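Local coordinates for hypothetical sugar ABC-transporter sugar binding protein (Arthrobacter globiformis, PDB 7BVT), which binds cyclic alpha-maltosyl-1,6-maltose and, as a solute-binding protein, probably delivers it to an ABC transporter for uptake, at residues H34-T39 / T326-E331; D45-T50 / S317-P322; T163-L168 / Q202-Q207; V282-P285 / E289-T292. All coordinates share one frame; numbering follows the deposited sequence.

Contact 1. Residues H34-T39 / T326-E331; sequences HYWDGT and TEWSKE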
loop_
_atom_site.group_PDB
_atom_site.type_symbol
_atom_site.label_atom_id
_atom_site.label_comp_id
_atom_site.label_asym_id
_atom_site.label_seq_id
_atom_site.Cartn_x
_atom_site.Cartn_y
_atom_site.Cartn_z
ATOM N N HIS A 34 -1.479 4.473 -17.775
ATOM C CA HIS A 34 -0.922 3.831 -16.570
ATOM C C HIS A 34 0.470 4.408 -16.382
ATOM O O HIS A 34 0.899 5.102 -17.315
ATOM C CB HIS A 34 -0.885 2.340 -16.698
ATOM C CG HIS A 34 0.041 1.937 -17.784
ATOM N ND1 HIS A 34 1.391 1.768 -17.546
ATOM C CD2 HIS A 34 -0.202 1.641 -19.085
ATOM C CE1 HIS A 34 1.956 1.346 -18.681
ATOM N NE2 HIS A 34 1.022 1.282 -19.655
ATOM N N TYR A 35 1.116 4.107 -15.273
ATOM C CA TYR A 35 2.478 4.651 -14.995
ATOM C C TYR A 35 3.494 3.516 -14.893
ATOM O O TYR A 35 4.624 3.793 -14.455
ATOM C CB TYR A 35 2.496 5.608 -13.787
ATOM C CG TYR A 35 1.944 5.082 -12.480
ATOM C CD1 TYR A 35 2.432 3.931 -11.896
ATOM C CD2 TYR A 35 0.952 5.762 -11.807
ATOM C CE1 TYR A 35 1.932 3.435 -10.689
ATOM C CE2 TYR A 35 0.465 5.302 -10.590
ATOM C CZ TYR A 35 0.957 4.140 -10.036
ATOM O OH TYR A 35 0.454 3.726 -8.822
ATOM N N TRP A 36 3.147 2.290 -15.242
ATOM C CA TRP A 36 4.098 1.158 -15.130
ATOM C C TRP A 36 5.284 1.353 -16.097
ATOM O O TRP A 36 5.071 1.794 -17.264
ATOM C CB TRP A 36 3.405 -0.179 -15.371
ATOM C CG TRP A 36 2.455 -0.541 -14.266
ATOM C CD1 TRP A 36 2.698 -0.592 -12.923
ATOM C CD2 TRP A 36 1.106 -0.989 -14.427
ATOM N NE1 TRP A 36 1.603 -1.047 -12.246
ATOM C CE2 TRP A 36 0.601 -1.280 -13.138
ATOM C CE3 TRP A 36 0.271 -1.162 -15.530
ATOM C CZ2 TRP A 36 -0.704 -1.725 -12.936
ATOM C CZ3 TRP A 36 -1.004 -1.636 -15.327
ATOM C CH2 TRP A 36 -1.484 -1.881 -14.050
ATOM N N ASP A 37 6.439 0.894 -15.622
ATOM C CA ASP A 37 7.696 0.783 -16.389
ATOM C C ASP A 37 8.188 -0.656 -16.340
ATOM O O ASP A 37 7.675 -1.488 -15.571
ATOM C CB ASP A 37 8.779 1.686 -15.794
ATOM C CG ASP A 37 8.420 3.162 -15.819
ATOM O OD1 ASP A 37 7.790 3.608 -16.811
ATOM O OD2 ASP A 37 8.763 3.855 -14.841
ATOM N N GLY A 38 9.233 -0.928 -17.106
ATOM C CA GLY A 38 10.022 -2.146 -16.872
ATOM C C GLY A 38 9.198 -3.387 -17.076
ATOM O O GLY A 38 8.410 -3.402 -18.016
ATOM N N THR A 39 9.458 -4.389 -16.245
ATOM C CA THR A 39 8.784 -5.709 -16.169
ATOM C C THR A 39 7.270 -5.501 -16.127
ATOM O O THR A 39 6.536 -6.217 -16.837
ATOM C CB THR A 39 9.321 -6.423 -14.921
ATOM O OG1 THR A 39 10.673 -6.717 -15.278
ATOM C CG2 THR A 39 8.524 -7.650 -14.524
ATOM N N THR A 326 -3.800 -14.380 -11.508
ATOM C CA THR A 326 -2.724 -15.296 -11.064
ATOM C C THR A 326 -1.493 -15.036 -11.925
ATOM O O THR A 326 -0.393 -14.807 -11.384
ATOM C CB THR A 326 -3.162 -16.753 -11.208
ATOM O OG1 THR A 326 -4.333 -16.934 -10.422
ATOM C CG2 THR A 326 -2.094 -17.722 -10.750
ATOM N N GLU A 327 -1.649 -15.052 -13.240
ATOM C CA GLU A 327 -0.443 -14.896 -14.115
ATOM C C GLU A 327 0.176 -13.518 -13.943
ATOM O O GLU A 327 1.400 -13.413 -13.788
ATOM C CB GLU A 327 -0.731 -15.129 -15.601
ATOM C CG GLU A 327 0.299 -16.076 -16.259
ATOM C CD GLU A 327 1.229 -15.567 -17.366
ATOM O OE1 GLU A 327 1.001 -14.458 -17.923
ATOM O OE2 GLU A 327 2.194 -16.305 -17.697
ATOM N N TRP A 328 -0.642 -12.458 -13.887
ATOM C CA TRP A 328 -0.155 -11.077 -13.665
ATOM C C TRP A 328 0.635 -10.949 -12.342
ATOM O O TRP A 328 1.713 -10.295 -12.337
ATOM C CB TRP A 328 -1.389 -10.161 -13.643
ATOM C CG TRP A 328 -1.202 -8.758 -13.175
ATOM C CD1 TRP A 328 -1.770 -8.265 -12.042
ATOM C CD2 TRP A 328 -0.541 -7.660 -13.808
ATOM N NE1 TRP A 328 -1.487 -6.946 -11.911
ATOM C CE2 TRP A 328 -0.762 -6.529 -12.998
ATOM C CE3 TRP A 328 0.186 -7.484 -14.999
ATOM C CZ2 TRP A 328 -0.286 -5.267 -13.318
ATOM C CZ3 TRP A 328 0.687 -6.241 -15.299
ATOM C CH2 TRP A 328 0.453 -5.136 -14.469
ATOM N N SER A 329 0.100 -11.462 -11.247
ATOM C CA SER A 329 0.739 -11.394 -9.916
ATOM C C SER A 329 2.065 -12.169 -9.984
ATOM O O SER A 329 3.111 -11.623 -9.600
ATOM C CB SER A 329 -0.187 -11.953 -8.860
ATOM O OG SER A 329 -1.414 -11.209 -8.837
ATOM N N LYS A 330 2.016 -13.376 -10.536
ATOM C CA LYS A 330 3.241 -14.217 -10.593
ATOM C C LYS A 330 4.367 -13.456 -11.294
ATOM O O LYS A 330 5.499 -13.465 -10.803
ATOM C CB LYS A 330 3.023 -15.505 -11.372
ATOM C CG LYS A 330 2.273 -16.616 -10.657
ATOM C CD LYS A 330 2.112 -17.745 -11.660
ATOM C CE LYS A 330 1.523 -19.021 -11.142
ATOM N NZ LYS A 330 1.362 -19.966 -12.272
ATOM N N GLU A 331 4.069 -12.851 -12.422
ATOM C CA GLU A 331 5.092 -12.256 -13.296
ATOM C C GLU A 331 5.502 -10.877 -12.809
ATOM O O GLU A 331 6.633 -10.472 -13.145
ATOM C CB GLU A 331 4.645 -12.378 -14.744
ATOM C CG GLU A 331 3.728 -11.333 -15.287
ATOM C CD GLU A 331 3.132 -11.811 -16.624
ATOM O OE1 GLU A 331 3.511 -12.922 -17.080
ATOM O OE2 GLU A 331 2.247 -11.118 -17.201
#
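Trp36, whose indole meets Trp328 across this contact, directs its backbone N-H into ND1 of His34, with N and ND1 2.9 Å apart. The donor lies in the plane of the imidazole, but the bond is bent to 134° at the hydrogen, as suits a link between residues so close in sequence. It ties the loop that follows strand 28-34 back onto the end of that strand. The indole then extends toward helix 322-332, and Trp328 comes to meet it from the opposite direction. The two form an edge-to-face (T-shaped) pair: the far edge of the Trp328 six-membered ring points at one face of Trp36, with the planes at 66° and Trp36 CZ2 only 3.6 Å from Trp328 CZ2. Trp328 reaches this far because its CG stands anti to the backbone N (chi1 168°), which sends the ring outward from the helix. Tryptophan suits both places, since a long flat ring spans the gap between helix and loop without bringing the backbones together. The indole N-H of the buried Trp36 is not left without a partner, for NE1 is hydrogen-bonded to Glu297 OE1. Nearer the surface, Thr39 CG2 rests 3.7 Å from Glu331 O, a small methyl against the helix backbone. The first strand, this loop and helix 38-53 open a beta-alpha-beta unit with the parallel strand 58-64, the Rossmann-like pattern of solute-binding protein lobes, and the Trp36 side chain lies about 7 Å from a bound glucose unit.

Contact 2. Residues D45-T50 / S317-P322; sequences DAMVDT and SWFLEP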
loop_
_atom_site.group_PDB
_atom_site.type_symbol
_atom_site.label_atom_id
_atom_site.label_comp_id
_atom_site.label_asym_id
_atom_site.label_seq_id
_atom_site.Cartn_x
_atom_site.Cartn_y
_atom_site.Cartn_z
ATOM N N ASP A 45 1.503 -4.788 -21.178
ATOM C CA ASP A 45 1.395 -4.782 -22.656
ATOM C C ASP A 45 1.110 -6.188 -23.165
ATOM O O ASP A 45 0.312 -6.271 -24.095
ATOM C CB ASP A 45 2.679 -4.248 -23.284
ATOM C CG ASP A 45 2.920 -2.771 -23.068
ATOM O OD1 ASP A 45 1.970 -2.004 -22.791
ATOM O OD2 ASP A 45 4.078 -2.375 -23.214
ATOM N N ALA A 46 1.696 -7.244 -22.604
ATOM C CA ALA A 46 1.462 -8.631 -23.074
ATOM C C ALA A 46 -0.003 -9.011 -22.809
ATOM O O ALA A 46 -0.641 -9.633 -23.659
ATOM C CB ALA A 46 2.380 -9.610 -22.389
ATOM N N MET A 47 -0.536 -8.578 -21.666
ATOM C CA MET A 47 -1.954 -8.874 -21.314
ATOM C C MET A 47 -2.894 -8.105 -22.230
ATOM O O MET A 47 -3.953 -8.658 -22.591
ATOM C CB MET A 47 -2.176 -8.512 -19.854
ATOM C CG MET A 47 -1.093 -9.216 -19.091
ATOM S SD MET A 47 -1.629 -9.720 -17.548
ATOM C CE MET A 47 -2.761 -10.934 -18.198
ATOM N N VAL A 48 -2.561 -6.859 -22.555
ATOM C CA VAL A 48 -3.337 -6.054 -23.529
ATOM C C VAL A 48 -3.304 -6.828 -24.853
ATOM O O VAL A 48 -4.381 -6.990 -25.484
ATOM C CB VAL A 48 -2.791 -4.619 -23.612
ATOM C CG1 VAL A 48 -3.266 -3.867 -24.839
ATOM C CG2 VAL A 48 -3.128 -3.801 -22.368
ATOM N N ASP A 49 -2.126 -7.296 -25.267
ATOM C CA ASP A 49 -2.030 -8.053 -26.553
ATOM C C ASP A 49 -2.973 -9.236 -26.525
ATOM O O ASP A 49 -3.728 -9.458 -27.545
ATOM C CB ASP A 49 -0.622 -8.616 -26.783
ATOM C CG ASP A 49 0.374 -7.551 -27.127
ATOM O OD1 ASP A 49 -0.082 -6.447 -27.497
ATOM O OD2 ASP A 49 1.608 -7.877 -27.005
ATOM N N THR A 50 -2.929 -9.999 -25.430
ATOM C CA THR A 50 -3.727 -11.202 -25.211
ATOM C C THR A 50 -5.203 -10.822 -25.341
ATOM O O THR A 50 -5.942 -11.479 -26.107
ATOM C CB THR A 50 -3.360 -11.906 -23.912
ATOM O OG1 THR A 50 -1.996 -12.340 -24.007
ATOM C CG2 THR A 50 -4.237 -13.097 -23.633
ATOM N N SER A 317 -12.933 -6.430 -16.528
ATOM C CA SER A 317 -13.535 -7.719 -16.077
ATOM C C SER A 317 -12.592 -8.862 -16.471
ATOM O O SER A 317 -12.323 -9.739 -15.669
ATOM C CB SER A 317 -14.921 -7.925 -16.671
ATOM O OG SER A 317 -15.823 -6.888 -16.253
ATOM N N TRP A 318 -12.078 -8.822 -17.697
ATOM C CA TRP A 318 -11.168 -9.905 -18.159
ATOM C C TRP A 318 -9.881 -9.888 -17.331
ATOM O O TRP A 318 -9.404 -10.956 -16.903
ATOM C CB TRP A 318 -10.933 -9.742 -19.671
ATOM C CG TRP A 318 -9.937 -10.723 -20.184
ATOM C CD1 TRP A 318 -10.191 -11.979 -20.661
ATOM C CD2 TRP A 318 -8.515 -10.508 -20.315
ATOM N NE1 TRP A 318 -9.009 -12.597 -21.007
ATOM C CE2 TRP A 318 -7.988 -11.701 -20.861
ATOM C CE3 TRP A 318 -7.627 -9.450 -20.038
ATOM C CZ2 TRP A 318 -6.627 -11.897 -21.033
ATOM C CZ3 TRP A 318 -6.283 -9.620 -20.287
ATOM C CH2 TRP A 318 -5.801 -10.806 -20.830
ATOM N N PHE A 319 -9.344 -8.698 -17.136
ATOM C CA PHE A 319 -8.119 -8.492 -16.342
ATOM C C PHE A 319 -8.297 -9.052 -14.927
ATOM O O PHE A 319 -7.321 -9.528 -14.346
ATOM C CB PHE A 319 -7.738 -7.014 -16.317
ATOM C CG PHE A 319 -6.279 -6.828 -16.014
ATOM C CD1 PHE A 319 -5.310 -7.084 -16.977
ATOM C CD2 PHE A 319 -5.873 -6.364 -14.777
ATOM C CE1 PHE A 319 -3.974 -6.860 -16.707
ATOM C CE2 PHE A 319 -4.529 -6.136 -14.529
ATOM C CZ PHE A 319 -3.583 -6.401 -15.491
ATOM N N LEU A 320 -9.529 -9.051 -14.409
ATOM C CA LEU A 320 -9.792 -9.460 -12.995
ATOM C C LEU A 320 -10.263 -10.912 -12.895
ATOM O O LEU A 320 -10.627 -11.339 -11.795
ATOM C CB LEU A 320 -10.810 -8.477 -12.407
ATOM C CG LEU A 320 -10.213 -7.099 -12.099
ATOM C CD1 LEU A 320 -11.283 -6.092 -11.722
ATOM C CD2 LEU A 320 -9.132 -7.174 -11.009
ATOM N N GLU A 321 -10.275 -11.675 -13.996
ATOM C CA GLU A 321 -10.585 -13.126 -13.891
ATOM C C GLU A 321 -9.396 -13.808 -13.222
ATOM O O GLU A 321 -8.233 -13.363 -13.390
ATOM C CB GLU A 321 -10.884 -13.712 -15.268
ATOM C CG GLU A 321 -12.112 -13.097 -15.900
ATOM C CD GLU A 321 -12.484 -13.597 -17.279
ATOM O OE1 GLU A 321 -11.723 -14.418 -17.843
ATOM O OE2 GLU A 321 -13.532 -13.162 -17.777
ATOM N N PRO A 322 -9.636 -14.912 -12.483
ATOM C CA PRO A 322 -8.566 -15.547 -11.717
ATOM C C PRO A 322 -7.327 -15.897 -12.551
ATOM O O PRO A 322 -6.190 -15.709 -12.083
ATOM C CB PRO A 322 -9.220 -16.800 -11.125
ATOM C CG PRO A 322 -10.700 -16.535 -11.158
ATOM C CD PRO A 322 -10.965 -15.518 -12.253
#
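With chi1 at -52° and further bends at chi2 and chi3, the side chain of Met47 leaves helix 38-53 and turns its methyl to Trp318 and its sulfur to Phe319. Trp318 answers with CG anti to the backbone N (chi1 175°), which carries the indole straight out from helix 306-319 to the other helix. The rim of its six-membered ring lands on the backbone there, Trp318 CH2 lying 3.3 Å from Met47 O. The same CH2 is 4.0 Å from Met47 CE. Trp318 CZ2 sits 3.7 Å from the methyl Thr50 CG2, about one helical turn further on. Thr50 and Trp318 cross at about a right angle, and threonine offers a compact methyl at this more exposed margin. This is helix-helix packing within one lobe of a solute-binding protein: it joins the first helix of the chain to one that comes some 270 residues later, by side chains that bridge the helices without any hydrogen bond between the two segments. Alongside, Met47 and Phe319 make a Met-aromatic contact, with Met47 SD 3.8 Å from Phe319 CE1 and set obliquely to the ring, 58° off its normal. Met47 CB meets the same carbon in the plane of the ring, at its edge. The flexible, polarisable thioether fits a site walled by several rings, because Trp328 also packs on Met47 and meets Phe319 edge-to-face.

Contact 3. Residues T163-L168 / Q202-Q207; sequences TTWDEL and QVNLWQ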
loop_
_atom_site.group_PDB
_atom_site.type_symbol
_atom_site.label_atom_id
_atom_site.label_comp_id
_atom_site.label_asym_id
_atom_site.label_seq_id
_atom_site.Cartn_x
_atom_site.Cartn_y
_atom_site.Cartn_z
ATOM N N THR A 163 7.565 -11.553 16.823
ATOM C CA THR A 163 6.130 -11.714 16.486
ATOM C C THR A 163 5.307 -10.636 17.189
ATOM O O THR A 163 4.202 -10.415 16.703
ATOM C CB THR A 163 5.582 -13.100 16.806
ATOM O OG1 THR A 163 5.587 -13.256 18.218
ATOM C CG2 THR A 163 6.401 -14.172 16.135
ATOM N N THR A 164 5.837 -10.016 18.239
ATOM C CA THR A 164 5.166 -8.965 18.997
ATOM C C THR A 164 6.014 -7.681 19.039
ATOM O O THR A 164 7.208 -7.727 18.827
ATOM C CB THR A 164 4.825 -9.419 20.420
ATOM O OG1 THR A 164 6.052 -9.545 21.149
ATOM C CG2 THR A 164 4.056 -10.714 20.444
ATOM N N TRP A 165 5.401 -6.567 19.426
ATOM C CA TRP A 165 6.157 -5.303 19.659
ATOM C C TRP A 165 7.223 -5.522 20.732
ATOM O O TRP A 165 8.316 -5.070 20.567
ATOM C CB TRP A 165 5.205 -4.207 20.070
ATOM C CG TRP A 165 4.291 -3.751 18.973
ATOM C CD1 TRP A 165 4.165 -4.255 17.705
ATOM C CD2 TRP A 165 3.381 -2.650 19.069
ATOM N NE1 TRP A 165 3.235 -3.521 17.015
ATOM C CE2 TRP A 165 2.753 -2.536 17.821
ATOM C CE3 TRP A 165 3.099 -1.702 20.049
ATOM C CZ2 TRP A 165 1.789 -1.554 17.556
ATOM C CZ3 TRP A 165 2.168 -0.714 19.777
ATOM C CH2 TRP A 165 1.519 -0.650 18.555
ATOM N N ASP A 166 6.868 -6.253 21.777
ATOM C CA ASP A 166 7.830 -6.476 22.878
ATOM C C ASP A 166 9.003 -7.318 22.382
ATOM O O ASP A 166 10.113 -7.029 22.738
ATOM C CB ASP A 166 7.109 -7.125 24.063
ATOM C CG ASP A 166 6.472 -6.110 24.991
ATOM O OD1 ASP A 166 6.619 -4.919 24.752
ATOM O OD2 ASP A 166 5.753 -6.537 25.888
ATOM N N GLU A 167 8.758 -8.328 21.576
ATOM C CA GLU A 167 9.824 -9.144 20.987
ATOM C C GLU A 167 10.712 -8.287 20.101
ATOM O O GLU A 167 11.883 -8.468 20.065
ATOM C CB GLU A 167 9.250 -10.336 20.235
ATOM C CG GLU A 167 8.705 -11.388 21.176
ATOM C CD GLU A 167 8.050 -12.573 20.536
ATOM O OE1 GLU A 167 8.165 -12.721 19.304
ATOM O OE2 GLU A 167 7.406 -13.332 21.252
ATOM N N LEU A 168 10.133 -7.373 19.317
ATOM C CA LEU A 168 10.918 -6.544 18.402
ATOM C C LEU A 168 11.778 -5.622 19.247
ATOM O O LEU A 168 12.931 -5.429 18.899
ATOM C CB LEU A 168 9.995 -5.803 17.429
ATOM C CG LEU A 168 10.656 -4.807 16.481
ATOM C CD1 LEU A 168 9.759 -4.519 15.261
ATOM C CD2 LEU A 168 10.939 -3.502 17.186
ATOM N N GLN A 202 0.500 4.072 10.431
ATOM C CA GLN A 202 -0.891 3.588 10.431
ATOM C C GLN A 202 -0.906 2.085 10.743
ATOM O O GLN A 202 -1.836 1.607 11.321
ATOM C CB GLN A 202 -1.542 3.850 9.078
ATOM C CG GLN A 202 -2.014 5.281 8.932
ATOM C CD GLN A 202 -2.165 5.740 7.481
ATOM O OE1 GLN A 202 -1.672 5.121 6.550
ATOM N NE2 GLN A 202 -2.848 6.886 7.304
ATOM N N VAL A 203 0.079 1.341 10.264
ATOM C CA VAL A 203 0.135 -0.125 10.524
ATOM C C VAL A 203 0.021 -0.344 12.024
ATOM O O VAL A 203 -0.790 -1.128 12.460
ATOM C CB VAL A 203 1.459 -0.704 10.016
ATOM C CG1 VAL A 203 1.646 -2.138 10.477
ATOM C CG2 VAL A 203 1.554 -0.588 8.512
ATOM N N ASN A 204 0.856 0.340 12.790
ATOM C CA ASN A 204 0.940 0.105 14.248
ATOM C C ASN A 204 -0.269 0.721 14.961
ATOM O O ASN A 204 -0.778 0.094 15.933
ATOM C CB ASN A 204 2.235 0.719 14.769
ATOM C CG ASN A 204 3.480 0.043 14.228
ATOM O OD1 ASN A 204 4.466 0.717 13.942
ATOM N ND2 ASN A 204 3.441 -1.271 14.009
ATOM N N LEU A 205 -0.834 1.819 14.440
ATOM C CA LEU A 205 -2.081 2.402 14.969
ATOM C C LEU A 205 -3.193 1.337 14.841
ATOM O O LEU A 205 -3.921 1.058 15.793
ATOM C CB LEU A 205 -2.379 3.681 14.185
ATOM C CG LEU A 205 -3.751 4.299 14.453
ATOM C CD1 LEU A 205 -3.829 4.895 15.858
ATOM C CD2 LEU A 205 -4.042 5.344 13.402
ATOM N N TRP A 206 -3.362 0.729 13.680
ATOM C CA TRP A 206 -4.397 -0.308 13.475
ATOM C C TRP A 206 -4.138 -1.571 14.307
ATOM O O TRP A 206 -5.126 -2.117 14.886
ATOM C CB TRP A 206 -4.497 -0.643 12.005
ATOM C CG TRP A 206 -5.099 0.427 11.165
ATOM C CD1 TRP A 206 -6.140 1.259 11.461
ATOM C CD2 TRP A 206 -4.659 0.775 9.846
ATOM N NE1 TRP A 206 -6.384 2.115 10.401
ATOM C CE2 TRP A 206 -5.465 1.857 9.406
ATOM C CE3 TRP A 206 -3.612 0.323 9.027
ATOM C CZ2 TRP A 206 -5.299 2.430 8.160
ATOM C CZ3 TRP A 206 -3.486 0.877 7.774
ATOM C CH2 TRP A 206 -4.309 1.914 7.356
ATOM N N GLN A 207 -2.882 -1.986 14.459
ATOM C CA GLN A 207 -2.572 -3.173 15.264
ATOM C C GLN A 207 -2.959 -2.918 16.724
ATOM O O GLN A 207 -3.365 -3.859 17.383
ATOM C CB GLN A 207 -1.068 -3.450 15.227
ATOM C CG GLN A 207 -0.595 -3.938 13.872
ATOM C CD GLN A 207 0.899 -4.073 13.859
ATOM O OE1 GLN A 207 1.584 -3.332 14.571
ATOM N NE2 GLN A 207 1.430 -5.057 13.119
#
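The first turn of helix 165-179 faces the last turn of helix 195-207, and the backbones stay well apart: the nearest pair, Trp165 CA and Asn204 CA, is separated by 9.3 Å. Thr164 is the N-cap of the first helix, its OG1 accepting from Glu167 N at 3.0 Å. From the next residue the indole of Trp165 crosses the gap edge first, tryptophan being long enough to span it and still offer a donor. Its NE1 donates to Gln207 OE1 at 3.0 Å, with the acceptor in the indole plane. Asn204 ND2 gives the same oxygen a shorter bond of 2.8 Å, straighter at 157°, one amide supplying the donor and the other the acceptor. The two donors reach Gln207 OE1 from opposite faces of its amide plane, so the buried oxygen is gripped from both sides and the amide's rotation is fixed. Helix 195-207 carries the sugar-pocket residues Glu195 and Trp199 nearer its start, and its far end is joined here to the start of helix 165-179. Asn204 is itself positioned by Trp234, whose NE1 binds OD1. At the indole edge Trp165 CZ2 lies 3.5 Å from Asn204 O and 3.6 Å from Asn204 CB, while Tyr233 stacks on the indole.

Contact 4. Residues V282-P285 / E289-T292; sequences VPYP and EPAT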
loop_
_atom_site.group_PDB
_atom_site.type_symbol
_atom_site.label_atom_id
_atom_site.label_comp_id
_atom_site.label_asym_id
_atom_site.label_seq_id
_atom_site.Cartn_x
_atom_site.Cartn_y
_atom_site.Cartn_z
ATOM N N VAL A 282 3.995 -8.372 10.082
ATOM C CA VAL A 282 4.440 -7.225 10.915
ATOM C C VAL A 282 4.201 -7.563 12.376
ATOM O O VAL A 282 3.080 -7.939 12.741
ATOM C CB VAL A 282 3.744 -5.906 10.574
ATOM C CG1 VAL A 282 4.381 -4.807 11.422
ATOM C CG2 VAL A 282 3.930 -5.572 9.104
ATOM N N PRO A 283 5.231 -7.469 13.253
ATOM C CA PRO A 283 4.972 -7.743 14.673
ATOM C C PRO A 283 3.858 -6.862 15.222
ATOM O O PRO A 283 3.806 -5.674 14.888
ATOM C CB PRO A 283 6.279 -7.453 15.374
ATOM C CG PRO A 283 7.314 -7.739 14.287
ATOM C CD PRO A 283 6.660 -7.266 13.007
ATOM N N TYR A 284 3.012 -7.437 16.072
ATOM C CA TYR A 284 1.832 -6.731 16.630
ATOM C C TYR A 284 1.745 -6.914 18.131
ATOM O O TYR A 284 2.373 -7.818 18.697
ATOM C CB TYR A 284 0.554 -7.151 15.925
ATOM C CG TYR A 284 0.084 -8.573 16.112
ATOM C CD1 TYR A 284 0.583 -9.607 15.333
ATOM C CD2 TYR A 284 -0.938 -8.852 16.989
ATOM C CE1 TYR A 284 0.076 -10.901 15.452
ATOM C CE2 TYR A 284 -1.434 -10.140 17.142
ATOM C CZ TYR A 284 -0.938 -11.164 16.355
ATOM O OH TYR A 284 -1.477 -12.424 16.470
ATOM N N PRO A 285 0.997 -6.054 18.839
ATOM C CA PRO A 285 1.096 -6.065 20.290
ATOM C C PRO A 285 0.333 -7.274 20.800
ATOM O O PRO A 285 -0.627 -7.742 20.179
ATOM C CB PRO A 285 0.479 -4.741 20.764
ATOM C CG PRO A 285 -0.013 -4.020 19.544
ATOM C CD PRO A 285 0.197 -4.939 18.356
ATOM N N GLU A 289 -3.918 -6.686 17.480
ATOM C CA GLU A 289 -4.356 -7.536 16.362
ATOM C C GLU A 289 -3.389 -7.326 15.200
ATOM O O GLU A 289 -2.723 -6.283 15.079
ATOM C CB GLU A 289 -5.782 -7.188 15.893
ATOM C CG GLU A 289 -5.858 -5.793 15.282
ATOM C CD GLU A 289 -7.256 -5.192 15.166
ATOM O OE1 GLU A 289 -7.804 -5.234 14.069
ATOM O OE2 GLU A 289 -7.774 -4.671 16.184
ATOM N N PRO A 290 -3.312 -8.300 14.296
ATOM C CA PRO A 290 -2.514 -8.151 13.091
ATOM C C PRO A 290 -3.141 -7.064 12.206
ATOM O O PRO A 290 -4.346 -6.973 12.101
ATOM C CB PRO A 290 -2.591 -9.530 12.413
ATOM C CG PRO A 290 -3.081 -10.452 13.495
ATOM C CD PRO A 290 -3.964 -9.612 14.402
ATOM N N ALA A 291 -2.285 -6.276 11.575
ATOM C CA ALA A 291 -2.730 -5.296 10.568
ATOM C C ALA A 291 -1.566 -4.949 9.676
ATOM O O ALA A 291 -0.446 -4.931 10.152
ATOM C CB ALA A 291 -3.271 -4.034 11.213
ATOM N N THR A 292 -1.904 -4.530 8.466
ATOM C CA THR A 292 -0.956 -3.850 7.586
ATOM C C THR A 292 -1.698 -2.847 6.700
ATOM O O THR A 292 -2.910 -2.684 6.875
ATOM C CB THR A 292 -0.090 -4.866 6.841
ATOM O OG1 THR A 292 0.931 -4.093 6.217
ATOM C CG2 THR A 292 -0.872 -5.653 5.828
HETATM O O HOH W 1 0.477 -7.541 11.894
#
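A loop connecting strand 277-280 to strand 292-301 doubles back on itself here, its arms 282-285 and 289-292 running 152° apart and so nearly antiparallel. Neither arm is a regular strand, and no direct hydrogen bond joins them; a tyrosine-proline CH-pi contact and a water do so instead. Tyr284 and Pro290 lie side by side, pointing the same way, with the pyrrolidine over one face of the phenol ring. Pro290 CG stands 3.9 Å from the centroid of the Tyr284 ring and 20° off its normal, and it approaches Tyr284 CZ to 3.6 Å. Proline suits the place because its compact, rigid ring presents C-H bonds to the electron-rich phenol face. The phenol is brought over the opposite arm by a chi1 of 67°, with CG lodged between the backbone N and the carbonyl carbon. This setting also lays Tyr284 CD2 against the peptide that links Glu289 to Pro290, 3.4 Å from Glu289 C, so the ring rests on that linkage as well as on the proline side chain. Further along, Val282 CB faces Ala291 O at 4.3 Å, and the branched side chain also comes near Thr292, Val282 CG2 being 4.4 Å from Thr292 OG1. The hydroxyl of Thr292 is hydrogen-bonded elsewhere, to the backbone O of Leu142, a residue of the sugar pocket. One water bridges two backbone groups across the arms: it donates to Val282 O at 2.8 Å and accepts from Ala291 N at 3.1 Å.

The four contacts form two pairs on opposite sides of the chain's centre, as expected of a two-lobed binding protein. Contacts 1 and 2 share helix 38-53, with centres 11 Å apart, and merge where Trp328 CE3 lies 3.8 Å from Met47 SD. Contacts 3 and 4 are closer still, 5 Å between centres, and are probably joined by hydrogen bonds from Glu289 N to Gln207 O, 2.9 Å, and from Tyr284 N to Thr163 O, 3.3 Å. Between the pairs, contacts 1 and 3 are about 31 Å apart centre to centre. Relative to bound glucose, side chains lie at about 7 Å in contact 1 (Trp36), 10 Å in contact 4 (Thr292) and 12 Å in contact 3 (Asn204).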